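Local atomic coordinates of outer surface protein (Borrelia burgdorferi, PDB entry 5IZT), a protein that is of unknown function but belongs to a Borrelia outer surface lipoprotein family related to BbCRASP-1, some members of which bind host complement regulators. Residues A[185-190]-A[306-311]; A[218-223]-A[272-277]; A[252-257]-A[292-297]; A[354-359]-A[375-380]. All coordinates share one frame; numbering follows the deposited sequence. Where two conformers were deposited one is given.

Contact 1 of 4, residues A[185-190]-A[306-311]; sequences NELIRA and KKIEIF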
loop_
_atom_site.group_PDB
_atom_site.type_symbol
_atom_site.label_atom_id
_atom_site.label_comp_id
_atom_site.label_asym_id
_atom_site.label_seq_id
_atom_site.Cartn_x
_atom_site.Cartn_y
_atom_site.Cartn_z
ATOM N N ASN A 185 -9.569 17.280 16.374
ATOM C CA ASN A 185 -9.019 16.181 17.165
ATOM C C ASN A 185 -9.382 14.824 16.572
ATOM O O ASN A 185 -8.577 13.883 16.614
ATOM C CB ASN A 185 -9.508 16.273 18.609
ATOM C CG ASN A 185 -8.868 17.418 19.362
ATOM O OD1 ASN A 185 -7.789 17.877 18.999
ATOM N ND2 ASN A 185 -9.506 17.853 20.444
ATOM N N GLU A 186 -10.587 14.706 16.019
ATOM C CA GLU A 186 -11.005 13.452 15.411
ATOM C C GLU A 186 -10.125 13.116 14.213
ATOM O O GLU A 186 -9.762 11.948 14.010
ATOM C CB GLU A 186 -12.491 13.542 15.052
ATOM C CG GLU A 186 -12.891 13.068 13.673
ATOM C CD GLU A 186 -14.295 13.536 13.301
ATOM O OE1 GLU A 186 -15.153 13.616 14.212
ATOM O OE2 GLU A 186 -14.536 13.842 12.110
ATOM N N LEU A 187 -9.737 14.128 13.429
ATOM C CA LEU A 187 -8.848 13.861 12.298
ATOM C C LEU A 187 -7.444 13.490 12.768
ATOM O O LEU A 187 -6.820 12.568 12.217
ATOM C CB LEU A 187 -8.803 15.073 11.366
ATOM C CG LEU A 187 -8.039 14.865 10.057
ATOM C CD1 LEU A 187 -8.599 13.657 9.289
ATOM C CD2 LEU A 187 -8.075 16.146 9.209
ATOM N N ILE A 188 -6.936 14.177 13.795
ATOM C CA ILE A 188 -5.634 13.827 14.361
ATOM C C ILE A 188 -5.646 12.394 14.888
ATOM O O ILE A 188 -4.701 11.623 14.668
ATOM C CB ILE A 188 -5.248 14.835 15.460
ATOM C CG1 ILE A 188 -5.008 16.219 14.849
ATOM C CG2 ILE A 188 -4.013 14.353 16.249
ATOM C CD1 ILE A 188 -4.956 17.334 15.863
ATOM N N ARG A 189 -6.719 12.016 15.588
ATOM C CA ARG A 189 -6.857 10.650 16.089
ATOM C C ARG A 189 -6.874 9.638 14.943
ATOM O O ARG A 189 -6.243 8.574 15.027
ATOM C CB ARG A 189 -8.138 10.556 16.922
ATOM C CG ARG A 189 -8.207 9.438 17.953
ATOM C CD ARG A 189 -9.321 9.721 18.979
ATOM N NE ARG A 189 -10.597 10.071 18.344
ATOM C CZ ARG A 189 -11.123 11.296 18.300
ATOM N NH1 ARG A 189 -10.502 12.320 18.868
ATOM N NH2 ARG A 189 -12.285 11.494 17.692
ATOM N N ALA A 190 -7.599 9.949 13.867
ATOM C CA ALA A 190 -7.722 8.992 12.769
ATOM C C ALA A 190 -6.377 8.733 12.098
ATOM O O ALA A 190 -6.052 7.588 11.765
ATOM C CB ALA A 190 -8.735 9.492 11.746
ATOM N N LYS A 306 0.994 16.993 8.913
ATOM C CA LYS A 306 1.725 18.261 8.808
ATOM C C LYS A 306 0.794 19.417 8.451
ATOM O O LYS A 306 0.936 20.529 8.984
ATOM C CB LYS A 306 2.825 18.158 7.750
ATOM C CG LYS A 306 3.994 17.257 8.106
ATOM C CD LYS A 306 5.149 17.426 7.115
ATOM C CE LYS A 306 4.736 17.095 5.689
ATOM N NZ LYS A 306 5.788 17.454 4.694
ATOM N N LYS A 307 -0.130 19.190 7.512
ATOM C CA LYS A 307 -1.048 20.253 7.092
ATOM C C LYS A 307 -1.984 20.676 8.213
ATOM O O LYS A 307 -2.325 21.862 8.331
ATOM C CB LYS A 307 -1.836 19.805 5.863
ATOM C CG LYS A 307 -0.967 19.833 4.599
ATOM C CD LYS A 307 -0.449 21.255 4.367
ATOM C CE LYS A 307 -0.077 21.514 2.915
ATOM N NZ LYS A 307 1.165 20.789 2.553
ATOM N N ILE A 308 -2.440 19.722 9.022
ATOM C CA ILE A 308 -3.288 20.059 10.164
ATOM C C ILE A 308 -2.583 21.053 11.067
ATOM O O ILE A 308 -3.176 22.043 11.500
ATOM C CB ILE A 308 -3.677 18.789 10.938
ATOM C CG1 ILE A 308 -4.601 17.905 10.102
ATOM C CG2 ILE A 308 -4.316 19.160 12.270
ATOM C CD1 ILE A 308 -4.901 16.608 10.786
ATOM N N GLU A 309 -1.303 20.799 11.372
ATOM C CA GLU A 309 -0.561 21.688 12.262
ATOM C C GLU A 309 -0.342 23.059 11.631
ATOM O O GLU A 309 -0.400 24.078 12.328
ATOM C CB GLU A 309 0.780 21.050 12.635
ATOM N N ILE A 310 -0.076 23.105 10.320
ATOM C CA ILE A 310 0.134 24.384 9.636
ATOM C C ILE A 310 -1.149 25.208 9.633
ATOM O O ILE A 310 -1.154 26.397 9.991
ATOM C CB ILE A 310 0.653 24.134 8.209
ATOM C CG1 ILE A 310 2.081 23.601 8.255
ATOM C CG2 ILE A 310 0.635 25.413 7.380
ATOM C CD1 ILE A 310 2.514 23.007 6.925
ATOM N N PHE A 311 -2.261 24.590 9.234
ATOM C CA PHE A 311 -3.529 25.317 9.219
ATOM C C PHE A 311 -3.908 25.752 10.620
ATOM O O PHE A 311 -4.490 26.825 10.811
ATOM C CB PHE A 311 -4.631 24.431 8.630
ATOM C CG PHE A 311 -4.402 24.063 7.190
ATOM C CD1 PHE A 311 -3.742 24.935 6.336
ATOM C CD2 PHE A 311 -4.859 22.853 6.688
ATOM C CE1 PHE A 311 -3.536 24.603 5.013
ATOM C CE2 PHE A 311 -4.655 22.511 5.362
ATOM C CZ PHE A 311 -3.991 23.391 4.523
#
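I308 holds CG1 beside its backbone N and anti to the carbonyl carbon (chi1 -68°), and its extended end carries CD1 toward L187. L187 has CG anti to its own nitrogen (chi1 -173°), turned toward helix 280-316, and chi2 of 55° points CD2 at I308. The two branches meet at 3.6 Å between L187 CD2 and I308 CD1. L187 CG lies 3.7 Å from the same I308 CD1, so that one methyl packs on the CG-CD2 branch of the leucine. I308 CG2 meets I188, whose CG1 also comes near I308 CD1. I188 CG1 is 4.0 Å from I308 CG2, a slightly longer touch, made at a slant. I308 thus touches two consecutive residues of helix 179-197. The backbones stay well apart, with 7.9 Å between I188 CA and I308 CA. A third helix, 322-359, closes the group: L332 touches both L187 and I308, and L329 touches L187. The contact therefore joins three helices of the elongated bundle, far from the centre of the chain. Only carbon atoms meet between the two segments. Cohesion here rests on van der Waals packing and burial of apolar surface, so the fit probably depends on shape.

Contact 2 of 4, residues A[218-223]-A[272-277]; sequences FELLDV and TLYNEN. Unlike the reference sequence in segment 272-277: T272 (reference Ala).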
loop_
_atom_site.group_PDB
_atom_site.type_symbol
_atom_site.label_atom_id
_atom_site.label_comp_id
_atom_site.label_asym_id
_atom_site.label_seq_id
_atom_site.Cartn_x
_atom_site.Cartn_y
_atom_site.Cartn_z
ATOM N N PHE A 218 10.577 -10.548 -5.289
ATOM C CA PHE A 218 11.559 -9.605 -4.767
ATOM C C PHE A 218 12.877 -9.688 -5.519
ATOM O O PHE A 218 13.646 -8.731 -5.517
ATOM C CB PHE A 218 11.784 -9.855 -3.275
ATOM C CG PHE A 218 10.570 -9.576 -2.424
ATOM C CD1 PHE A 218 9.693 -8.548 -2.766
ATOM C CD2 PHE A 218 10.310 -10.325 -1.279
ATOM C CE1 PHE A 218 8.569 -8.270 -1.969
ATOM C CE2 PHE A 218 9.196 -10.059 -0.478
ATOM C CZ PHE A 218 8.324 -9.017 -0.823
ATOM N N GLU A 219 13.174 -10.822 -6.145
ATOM C CA GLU A 219 14.396 -10.897 -6.937
ATOM C C GLU A 219 14.333 -9.989 -8.161
ATOM O O GLU A 219 15.378 -9.542 -8.658
ATOM C CB GLU A 219 14.661 -12.344 -7.361
ATOM C CG GLU A 219 16.072 -12.575 -7.890
ATOM C CD GLU A 219 16.427 -14.045 -7.962
ATOM O OE1 GLU A 219 15.521 -14.848 -8.249
ATOM O OE2 GLU A 219 17.603 -14.395 -7.723
ATOM N N LEU A 220 13.132 -9.699 -8.650
ATOM C CA LEU A 220 12.947 -8.983 -9.907
ATOM C C LEU A 220 13.021 -7.469 -9.761
ATOM O O LEU A 220 12.899 -6.760 -10.765
ATOM C CB LEU A 220 11.596 -9.368 -10.531
ATOM C CG LEU A 220 11.550 -10.823 -10.998
ATOM C CD1 LEU A 220 10.113 -11.156 -11.389
ATOM C CD2 LEU A 220 12.497 -10.984 -12.172
ATOM N N LEU A 221 13.161 -6.953 -8.549
ATOM C CA LEU A 221 13.118 -5.512 -8.328
ATOM C C LEU A 221 14.283 -5.068 -7.450
ATOM O O LEU A 221 14.825 -5.852 -6.667
ATOM C CB LEU A 221 11.793 -5.106 -7.672
ATOM C CG LEU A 221 10.527 -5.377 -8.470
ATOM C CD1 LEU A 221 9.335 -5.201 -7.560
ATOM C CD2 LEU A 221 10.445 -4.408 -9.654
ATOM N N ASP A 222 14.668 -3.803 -7.602
ATOM C CA ASP A 222 15.507 -3.112 -6.633
ATOM C C ASP A 222 14.620 -2.346 -5.659
ATOM O O ASP A 222 13.431 -2.159 -5.891
ATOM C CB ASP A 222 16.442 -2.117 -7.317
ATOM C CG ASP A 222 17.505 -2.781 -8.160
ATOM O OD1 ASP A 222 17.767 -3.982 -7.941
ATOM O OD2 ASP A 222 18.086 -2.091 -9.034
ATOM N N VAL A 223 15.225 -1.857 -4.577
ATOM C CA VAL A 223 14.493 -0.999 -3.646
ATOM C C VAL A 223 14.072 0.275 -4.370
ATOM O O VAL A 223 14.874 0.896 -5.076
ATOM C CB VAL A 223 15.357 -0.711 -2.413
ATOM C CG1 VAL A 223 14.658 0.282 -1.494
ATOM C CG2 VAL A 223 15.629 -2.013 -1.667
ATOM N N THR A 272 4.716 -19.327 -8.717
ATOM C CA THR A 272 4.170 -20.020 -9.881
ATOM C C THR A 272 4.360 -19.203 -11.152
ATOM O O THR A 272 4.801 -19.730 -12.186
ATOM C CB THR A 272 2.686 -20.331 -9.662
ATOM O OG1 THR A 272 2.550 -21.282 -8.595
ATOM C CG2 THR A 272 2.065 -20.910 -10.939
ATOM N N LEU A 273 4.010 -17.913 -11.104
ATOM C CA LEU A 273 4.198 -17.048 -12.272
ATOM C C LEU A 273 5.653 -16.997 -12.711
ATOM O O LEU A 273 5.950 -16.896 -13.907
ATOM C CB LEU A 273 3.712 -15.630 -11.964
ATOM C CG LEU A 273 2.209 -15.422 -11.792
ATOM C CD1 LEU A 273 1.972 -13.984 -11.376
ATOM C CD2 LEU A 273 1.495 -15.737 -13.106
ATOM N N TYR A 274 6.579 -17.018 -11.753
ATOM C CA TYR A 274 7.993 -16.825 -12.063
ATOM C C TYR A 274 8.580 -17.969 -12.880
ATOM O O TYR A 274 9.610 -17.774 -13.541
ATOM C CB TYR A 274 8.746 -16.646 -10.745
ATOM C CG TYR A 274 10.213 -16.301 -10.859
ATOM C CD1 TYR A 274 10.645 -14.979 -10.980
ATOM C CD2 TYR A 274 11.168 -17.317 -10.860
ATOM C CE1 TYR A 274 12.004 -14.678 -11.061
ATOM C CE2 TYR A 274 12.513 -17.039 -10.959
ATOM C CZ TYR A 274 12.934 -15.729 -11.065
ATOM O OH TYR A 274 14.296 -15.507 -11.162
ATOM N N ASN A 275 7.896 -19.122 -12.902
ATOM C CA ASN A 275 8.347 -20.307 -13.636
ATOM C C ASN A 275 8.568 -20.038 -15.120
ATOM O O ASN A 275 9.373 -20.734 -15.759
ATOM C CB ASN A 275 7.320 -21.426 -13.477
ATOM C CG ASN A 275 7.363 -22.057 -12.114
ATOM O OD1 ASN A 275 8.391 -22.026 -11.448
ATOM N ND2 ASN A 275 6.257 -22.671 -11.705
ATOM N N GLU A 276 7.838 -19.081 -15.701
ATOM C CA GLU A 276 7.995 -18.711 -17.109
ATOM C C GLU A 276 8.496 -17.278 -17.160
ATOM O O GLU A 276 7.871 -16.387 -16.572
ATOM C CB GLU A 276 6.663 -18.819 -17.862
ATOM C CG GLU A 276 5.999 -20.183 -17.813
ATOM C CD GLU A 276 6.601 -21.147 -18.792
ATOM O OE1 GLU A 276 7.434 -20.711 -19.613
ATOM O OE2 GLU A 276 6.230 -22.337 -18.753
ATOM N N ASN A 277 9.643 -17.053 -17.817
ATOM C CA ASN A 277 10.173 -15.690 -17.755
ATOM C C ASN A 277 9.375 -14.713 -18.611
ATOM O O ASN A 277 9.513 -13.500 -18.420
ATOM C CB ASN A 277 11.677 -15.624 -18.109
ATOM C CG ASN A 277 11.971 -15.949 -19.549
ATOM O OD1 ASN A 277 11.226 -16.679 -20.202
ATOM N ND2 ASN A 277 13.078 -15.398 -20.060
#
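L220 and Y274 form the closer-packed part of this contact. The leucine comes to the edge of the tyrosine ring, near the ring plane, and does not lie over a face. L220 CD1 is 3.9 Å from Y274 CD1. L220 CG lies in the plane of the ring, 3.9 Å from Y274 CE1. The tyrosine reaches this place because its CG is anti to the backbone N (chi1 -174°), which carries the ring out toward the loop. H280 stacks on the Y274 ring and probably helps to hold its tilt.

The segments belong to different parts of an all-helical fold. Residues 218-223 lie in the long link between helix 179-197 and helix 243-255. Residues 272-277 begin on helix 260-274 and lead into the turn before helix 280-316. The contact lays the link against this part of the chain, and the L220 carbonyl, hydrogen-bonded to R284 NE, ties it to helix 280-316 as well.

The polar side is looser. E219 is extended beyond CG and reaches toward the phenol end. The E219 side chain crosses that of Y274 at about a right angle, yet the carboxylate and ring planes are 19° apart. E219 OE1 lies 3.2 Å from Y274 OH, obliquely to the ring, but this approach belongs to one of two modelled positions of E219 and is therefore doubtful. All three touching residues are partly exposed.

Contact 3 of 4, residues A[252-257]-A[292-297]; sequences FYALMD and GTQISF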
loop_
_atom_site.group_PDB
_atom_site.type_symbol
_atom_site.label_atom_id
_atom_site.label_comp_id
_atom_site.label_asym_id
_atom_site.label_seq_id
_atom_site.Cartn_x
_atom_site.Cartn_y
_atom_site.Cartn_z
ATOM N N PHE A 252 5.402 -4.078 1.789
ATOM C CA PHE A 252 4.454 -5.019 1.195
ATOM C C PHE A 252 3.732 -5.816 2.274
ATOM O O PHE A 252 2.521 -6.060 2.172
ATOM C CB PHE A 252 5.139 -5.985 0.221
ATOM C CG PHE A 252 4.169 -6.923 -0.432
ATOM C CD1 PHE A 252 3.296 -6.455 -1.426
ATOM C CD2 PHE A 252 4.072 -8.248 -0.017
ATOM C CE1 PHE A 252 2.365 -7.306 -2.013
ATOM C CE2 PHE A 252 3.124 -9.120 -0.600
ATOM C CZ PHE A 252 2.281 -8.646 -1.606
ATOM N N TYR A 253 4.452 -6.245 3.305
ATOM C CA TYR A 253 3.792 -6.960 4.407
ATOM C C TYR A 253 2.764 -6.075 5.092
ATOM O O TYR A 253 1.689 -6.548 5.498
ATOM C CB TYR A 253 4.829 -7.455 5.417
ATOM C CG TYR A 253 5.919 -8.312 4.802
ATOM C CD1 TYR A 253 5.670 -9.073 3.665
ATOM C CD2 TYR A 253 7.212 -8.330 5.341
ATOM C CE1 TYR A 253 6.678 -9.843 3.074
ATOM C CE2 TYR A 253 8.235 -9.113 4.749
ATOM C CZ TYR A 253 7.956 -9.861 3.631
ATOM O OH TYR A 253 8.954 -10.638 3.049
ATOM N N ALA A 254 3.082 -4.783 5.241
ATOM C CA ALA A 254 2.151 -3.843 5.856
ATOM C C ALA A 254 0.909 -3.636 4.995
ATOM O O ALA A 254 -0.198 -3.476 5.523
ATOM C CB ALA A 254 2.845 -2.507 6.105
ATOM N N LEU A 255 1.083 -3.616 3.671
ATOM C CA LEU A 255 -0.049 -3.504 2.759
ATOM C C LEU A 255 -1.025 -4.663 2.940
ATOM O O LEU A 255 -2.249 -4.484 2.825
ATOM C CB LEU A 255 0.468 -3.465 1.317
ATOM C CG LEU A 255 -0.572 -3.524 0.205
ATOM C CD1 LEU A 255 -1.511 -2.307 0.255
ATOM C CD2 LEU A 255 0.166 -3.627 -1.139
ATOM N N MET A 256 -0.493 -5.856 3.217
ATOM C CA MET A 256 -1.263 -7.065 3.485
ATOM C C MET A 256 -1.615 -7.224 4.958
ATOM O O MET A 256 -1.988 -8.327 5.386
ATOM C CB MET A 256 -0.478 -8.289 2.994
ATOM C CG MET A 256 -0.030 -8.115 1.574
ATOM S SD MET A 256 -1.480 -8.266 0.520
ATOM C CE MET A 256 -1.547 -10.051 0.416
ATOM N N ASP A 257 -1.493 -6.149 5.749
ATOM C CA ASP A 257 -1.880 -6.128 7.166
ATOM C C ASP A 257 -1.148 -7.182 7.999
ATOM O O ASP A 257 -1.685 -7.704 8.985
ATOM C CB ASP A 257 -3.394 -6.257 7.312
ATOM C CG ASP A 257 -4.129 -5.052 6.727
ATOM O OD1 ASP A 257 -3.721 -3.904 7.004
ATOM O OD2 ASP A 257 -5.106 -5.246 5.987
ATOM N N GLY A 292 4.039 0.722 -4.301
ATOM C CA GLY A 292 3.735 2.135 -4.493
ATOM C C GLY A 292 2.478 2.566 -3.756
ATOM O O GLY A 292 2.393 3.695 -3.268
ATOM N N THR A 293 1.485 1.679 -3.675
ATOM C CA THR A 293 0.278 1.989 -2.922
ATOM C C THR A 293 0.605 2.243 -1.455
ATOM O O THR A 293 0.142 3.228 -0.863
ATOM C CB THR A 293 -0.720 0.843 -3.040
ATOM O OG1 THR A 293 -1.172 0.744 -4.382
ATOM C CG2 THR A 293 -1.937 1.059 -2.123
ATOM N N GLN A 294 1.370 1.344 -0.843
ATOM C CA GLN A 294 1.654 1.498 0.581
ATOM C C GLN A 294 2.582 2.682 0.828
ATOM O O GLN A 294 2.423 3.409 1.816
ATOM C CB GLN A 294 2.262 0.208 1.142
ATOM C CG GLN A 294 2.474 0.233 2.667
ATOM C CD GLN A 294 1.168 0.249 3.441
ATOM O OE1 GLN A 294 0.122 -0.122 2.912
ATOM N NE2 GLN A 294 1.224 0.684 4.699
ATOM N N ILE A 295 3.556 2.899 -0.062
ATOM C CA ILE A 295 4.498 3.987 0.154
ATOM C C ILE A 295 3.767 5.320 0.098
ATOM O O ILE A 295 3.941 6.179 0.972
ATOM C CB ILE A 295 5.633 3.923 -0.879
ATOM C CG1 ILE A 295 6.523 2.696 -0.589
ATOM C CG2 ILE A 295 6.421 5.234 -0.857
ATOM C CD1 ILE A 295 7.527 2.362 -1.702
ATOM N N SER A 296 2.943 5.514 -0.936
ATOM C CA SER A 296 2.191 6.768 -1.044
ATOM C C SER A 296 1.224 6.934 0.113
ATOM O O SER A 296 1.025 8.051 0.600
ATOM C CB SER A 296 1.419 6.832 -2.360
ATOM O OG SER A 296 2.285 7.012 -3.473
ATOM N N PHE A 297 0.558 5.846 0.509
ATOM C CA PHE A 297 -0.362 5.881 1.649
ATOM C C PHE A 297 0.334 6.407 2.901
ATOM O O PHE A 297 -0.172 7.316 3.573
ATOM C CB PHE A 297 -0.933 4.473 1.879
ATOM C CG PHE A 297 -1.805 4.344 3.086
ATOM C CD1 PHE A 297 -3.126 4.790 3.059
ATOM C CD2 PHE A 297 -1.328 3.760 4.237
ATOM C CE1 PHE A 297 -3.946 4.647 4.175
ATOM C CE2 PHE A 297 -2.145 3.619 5.371
ATOM C CZ PHE A 297 -3.448 4.075 5.337
#
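Q294 and L255 bury the most surface here, with A254 next. Q294 leaves helix 280-316 with CG anti to its backbone N (chi1 -175°). A bend at chi2 (68°) then lays the amide along the last turn of helix 243-255. Its oxygen sits close to the backbone there, with Q294 OE1 3.4 Å from L255 CA. The L255 side chain runs past the glutamine in the opposite direction, and L255 CB is 4.1 Å from Q294 CB. The other end of the amide rests on A254, whose CB is 3.8 Å from Q294 NE2. The small alanine is consistent with the close approach of the amide.

Both ends of the buried amide find polar partners outside the two segments. OE1 accepts a hydrogen bond from R343 NE, and NE2 donates to E298. These bonds probably fix which way round the amide sits. R343 also reaches the A254 carbonyl and pairs with D257, so one arginine of helix 322-359 serves both sides of the contact.

L255 adds a lighter apolar touch. Its CD1 lies 4.1 Å from T293 CG2, and W346 packs on the same leucine. T293 turns its hydroxyl back to the S289 carbonyl of its own helix. The helices come close, with 5.7 Å between L255 CA and Q294 CA. Helix 243-255 ends at this point in a Schellman motif, with D257 as the C-prime residue at positive phi. The contact is close helix-helix packing at the centre of a helical bundle, made beside a Schellman-capped helix end.

Contact 4 of 4, residues A[354-359]-A[375-380]; sequences IANASS and KRYLDN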
loop_
_atom_site.group_PDB
_atom_site.type_symbol
_atom_site.label_atom_id
_atom_site.label_comp_id
_atom_site.label_asym_id
_atom_site.label_seq_id
_atom_site.Cartn_x
_atom_site.Cartn_y
_atom_site.Cartn_z
ATOM N N ILE A 354 -5.913 -14.144 -4.669
ATOM C CA ILE A 354 -5.564 -15.274 -3.808
ATOM C C ILE A 354 -6.676 -16.311 -3.809
ATOM O O ILE A 354 -6.436 -17.505 -4.028
ATOM C CB ILE A 354 -5.268 -14.779 -2.377
ATOM C CG1 ILE A 354 -3.930 -14.038 -2.347
ATOM C CG2 ILE A 354 -5.333 -15.940 -1.366
ATOM C CD1 ILE A 354 -3.748 -13.186 -1.110
ATOM N N ALA A 355 -7.912 -15.870 -3.562
ATOM C CA ALA A 355 -9.036 -16.799 -3.526
ATOM C C ALA A 355 -9.221 -17.522 -4.852
ATOM O O ALA A 355 -9.616 -18.692 -4.870
ATOM C CB ALA A 355 -10.319 -16.063 -3.153
ATOM N N ASN A 356 -8.933 -16.854 -5.968
ATOM C CA ASN A 356 -9.222 -17.465 -7.255
ATOM C C ASN A 356 -8.087 -18.346 -7.754
ATOM O O ASN A 356 -8.348 -19.453 -8.236
ATOM C CB ASN A 356 -9.569 -16.392 -8.287
ATOM C CG ASN A 356 -11.029 -15.969 -8.209
ATOM O OD1 ASN A 356 -11.365 -14.970 -7.576
ATOM N ND2 ASN A 356 -11.904 -16.744 -8.841
ATOM N N ALA A 357 -6.830 -17.909 -7.636
ATOM C CA ALA A 357 -5.740 -18.771 -8.088
ATOM C C ALA A 357 -5.604 -20.015 -7.220
ATOM O O ALA A 357 -4.932 -20.970 -7.625
ATOM C CB ALA A 357 -4.420 -17.997 -8.094
ATOM N N SER A 358 -6.245 -20.023 -6.050
ATOM C CA SER A 358 -6.267 -21.177 -5.158
ATOM C C SER A 358 -7.319 -22.189 -5.598
ATOM O O SER A 358 -7.013 -23.363 -5.838
ATOM C CB SER A 358 -6.518 -20.733 -3.711
ATOM N N SER A 359 -8.571 -21.739 -5.724
ATOM C CA SER A 359 -9.687 -22.645 -5.947
ATOM C C SER A 359 -10.047 -22.832 -7.416
ATOM O O SER A 359 -10.930 -23.645 -7.717
ATOM C CB SER A 359 -10.922 -22.137 -5.186
ATOM N N LYS A 375 -5.682 -9.761 -17.170
ATOM C CA LYS A 375 -6.960 -9.218 -17.624
ATOM C C LYS A 375 -7.955 -8.957 -16.487
ATOM O O LYS A 375 -8.874 -8.150 -16.667
ATOM C CB LYS A 375 -7.579 -10.145 -18.685
ATOM C CG LYS A 375 -6.761 -10.128 -20.008
ATOM C CD LYS A 375 -7.263 -11.090 -21.048
ATOM C CE LYS A 375 -6.611 -10.826 -22.425
ATOM N NZ LYS A 375 -6.932 -11.898 -23.400
ATOM N N ARG A 376 -7.813 -9.608 -15.332
ATOM C CA ARG A 376 -8.809 -9.429 -14.273
ATOM C C ARG A 376 -8.370 -8.449 -13.196
ATOM O O ARG A 376 -9.191 -7.647 -12.737
ATOM C CB ARG A 376 -9.174 -10.761 -13.601
ATOM C CG ARG A 376 -10.325 -10.582 -12.602
ATOM C CD ARG A 376 -11.007 -11.864 -12.176
ATOM N NE ARG A 376 -12.073 -11.576 -11.210
ATOM C CZ ARG A 376 -12.809 -12.508 -10.607
ATOM N NH1 ARG A 376 -12.601 -13.793 -10.873
ATOM N NH2 ARG A 376 -13.749 -12.162 -9.739
ATOM N N TYR A 377 -7.101 -8.476 -12.794
ATOM C CA TYR A 377 -6.680 -7.738 -11.611
ATOM C C TYR A 377 -5.676 -6.618 -11.871
ATOM O O TYR A 377 -5.652 -5.656 -11.100
ATOM C CB TYR A 377 -6.080 -8.691 -10.562
ATOM C CG TYR A 377 -7.018 -9.803 -10.162
ATOM C CD1 TYR A 377 -8.074 -9.577 -9.285
ATOM C CD2 TYR A 377 -6.815 -11.107 -10.633
ATOM C CE1 TYR A 377 -8.946 -10.626 -8.913
ATOM C CE2 TYR A 377 -7.666 -12.141 -10.269
ATOM C CZ TYR A 377 -8.716 -11.898 -9.409
ATOM O OH TYR A 377 -9.545 -12.938 -9.063
ATOM N N LEU A 378 -4.827 -6.712 -12.901
ATOM C CA LEU A 378 -3.678 -5.802 -12.967
ATOM C C LEU A 378 -4.114 -4.343 -13.077
ATOM O O LEU A 378 -3.591 -3.471 -12.374
ATOM C CB LEU A 378 -2.770 -6.185 -14.142
ATOM C CG LEU A 378 -1.557 -5.281 -14.381
ATOM C CD1 LEU A 378 -0.624 -5.211 -13.149
ATOM C CD2 LEU A 378 -0.799 -5.738 -15.629
ATOM N N ASP A 379 -5.055 -4.050 -13.976
ATOM C CA ASP A 379 -5.476 -2.663 -14.163
ATOM C C ASP A 379 -6.128 -2.105 -12.908
ATOM O O ASP A 379 -5.913 -0.936 -12.555
ATOM C CB ASP A 379 -6.423 -2.562 -15.361
ATOM C CG ASP A 379 -5.704 -2.738 -16.685
ATOM O OD1 ASP A 379 -4.716 -2.005 -16.938
ATOM O OD2 ASP A 379 -6.086 -3.658 -17.442
ATOM N N ASN A 380 -6.941 -2.914 -12.228
ATOM C CA ASN A 380 -7.555 -2.460 -10.983
ATOM C C ASN A 380 -6.498 -2.134 -9.933
ATOM O O ASN A 380 -6.632 -1.158 -9.183
ATOM C CB ASN A 380 -8.504 -3.527 -10.442
ATOM C CG ASN A 380 -9.748 -3.710 -11.281
ATOM O OD1 ASN A 380 -10.215 -2.801 -11.980
ATOM N ND2 ASN A 380 -10.306 -4.910 -11.207
#
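The amide end of N356, whose atom assignment is doubtful, comes to the phenol end of the Y377 ring, near its plane. One face of that ring is taken by R376, the preceding residue, whose CG lies 3.7 Å above the plane and over its centre. The phenol oxygen in turn sits over one face of the R376 guanidinium, 3.3 Å above the plane and offset toward the rim. R376 and Y377 therefore extend side by side from helix 366-395 and reach helix 322-359 together.

The side chain of N356 meets the ends of both. N356 CB lies 3.5 Å from Y377 OH. N356 CG is 3.8 Å from R376 NH1. The asparagine crosses each of the two at about a right angle. Its amide plane is turned 56° from the guanidinium and 46° from the ring. N356 was modelled in two positions, and these values hold for one.

The long reach explains how the contact can form. R376 has its CG anti to the backbone N (chi1 -174°) and stays extended as far as NE. The backbones are far apart, with 10.7 Å between N356 CA and R376 CA. The polar end of R376 has its partner in its own helix: NH1 is hydrogen-bonded to the hydroxyl of Y372. Y372 also touches N356 and Y377. Y377 is buried and packs on Q349 and L353, while R376 remains on the surface.

A wider pi-type turn runs through 375-378. The contact bridges the two arms of a helical hairpin, helix 322-359 and helix 366-395, near the turn that joins them.

How the contacts relate
From the N terminus, contact 1 opens on helix 179-197 and closes on helix 280-316, across 115 intervening residues. Contacts 2 and 3 both nest inside that loop. They cross each other: the chain passes 218-223, then 252-257, then returns to 272-277 and 292-297. Contact 2 joins the link after helix 179-197 to helix 260-274. Contacts 2 and 3 also touch, through F218 and Y253. Contact 4 follows in series and closes the short loop between helices 322-359 and 366-395. It meets contact 3 where I354 packs on M256. Contact 3 is central, while contacts 1 and 4 lie on opposite sides of the chain's centre. Helix 280-316 carries segments of contacts 1 and 3.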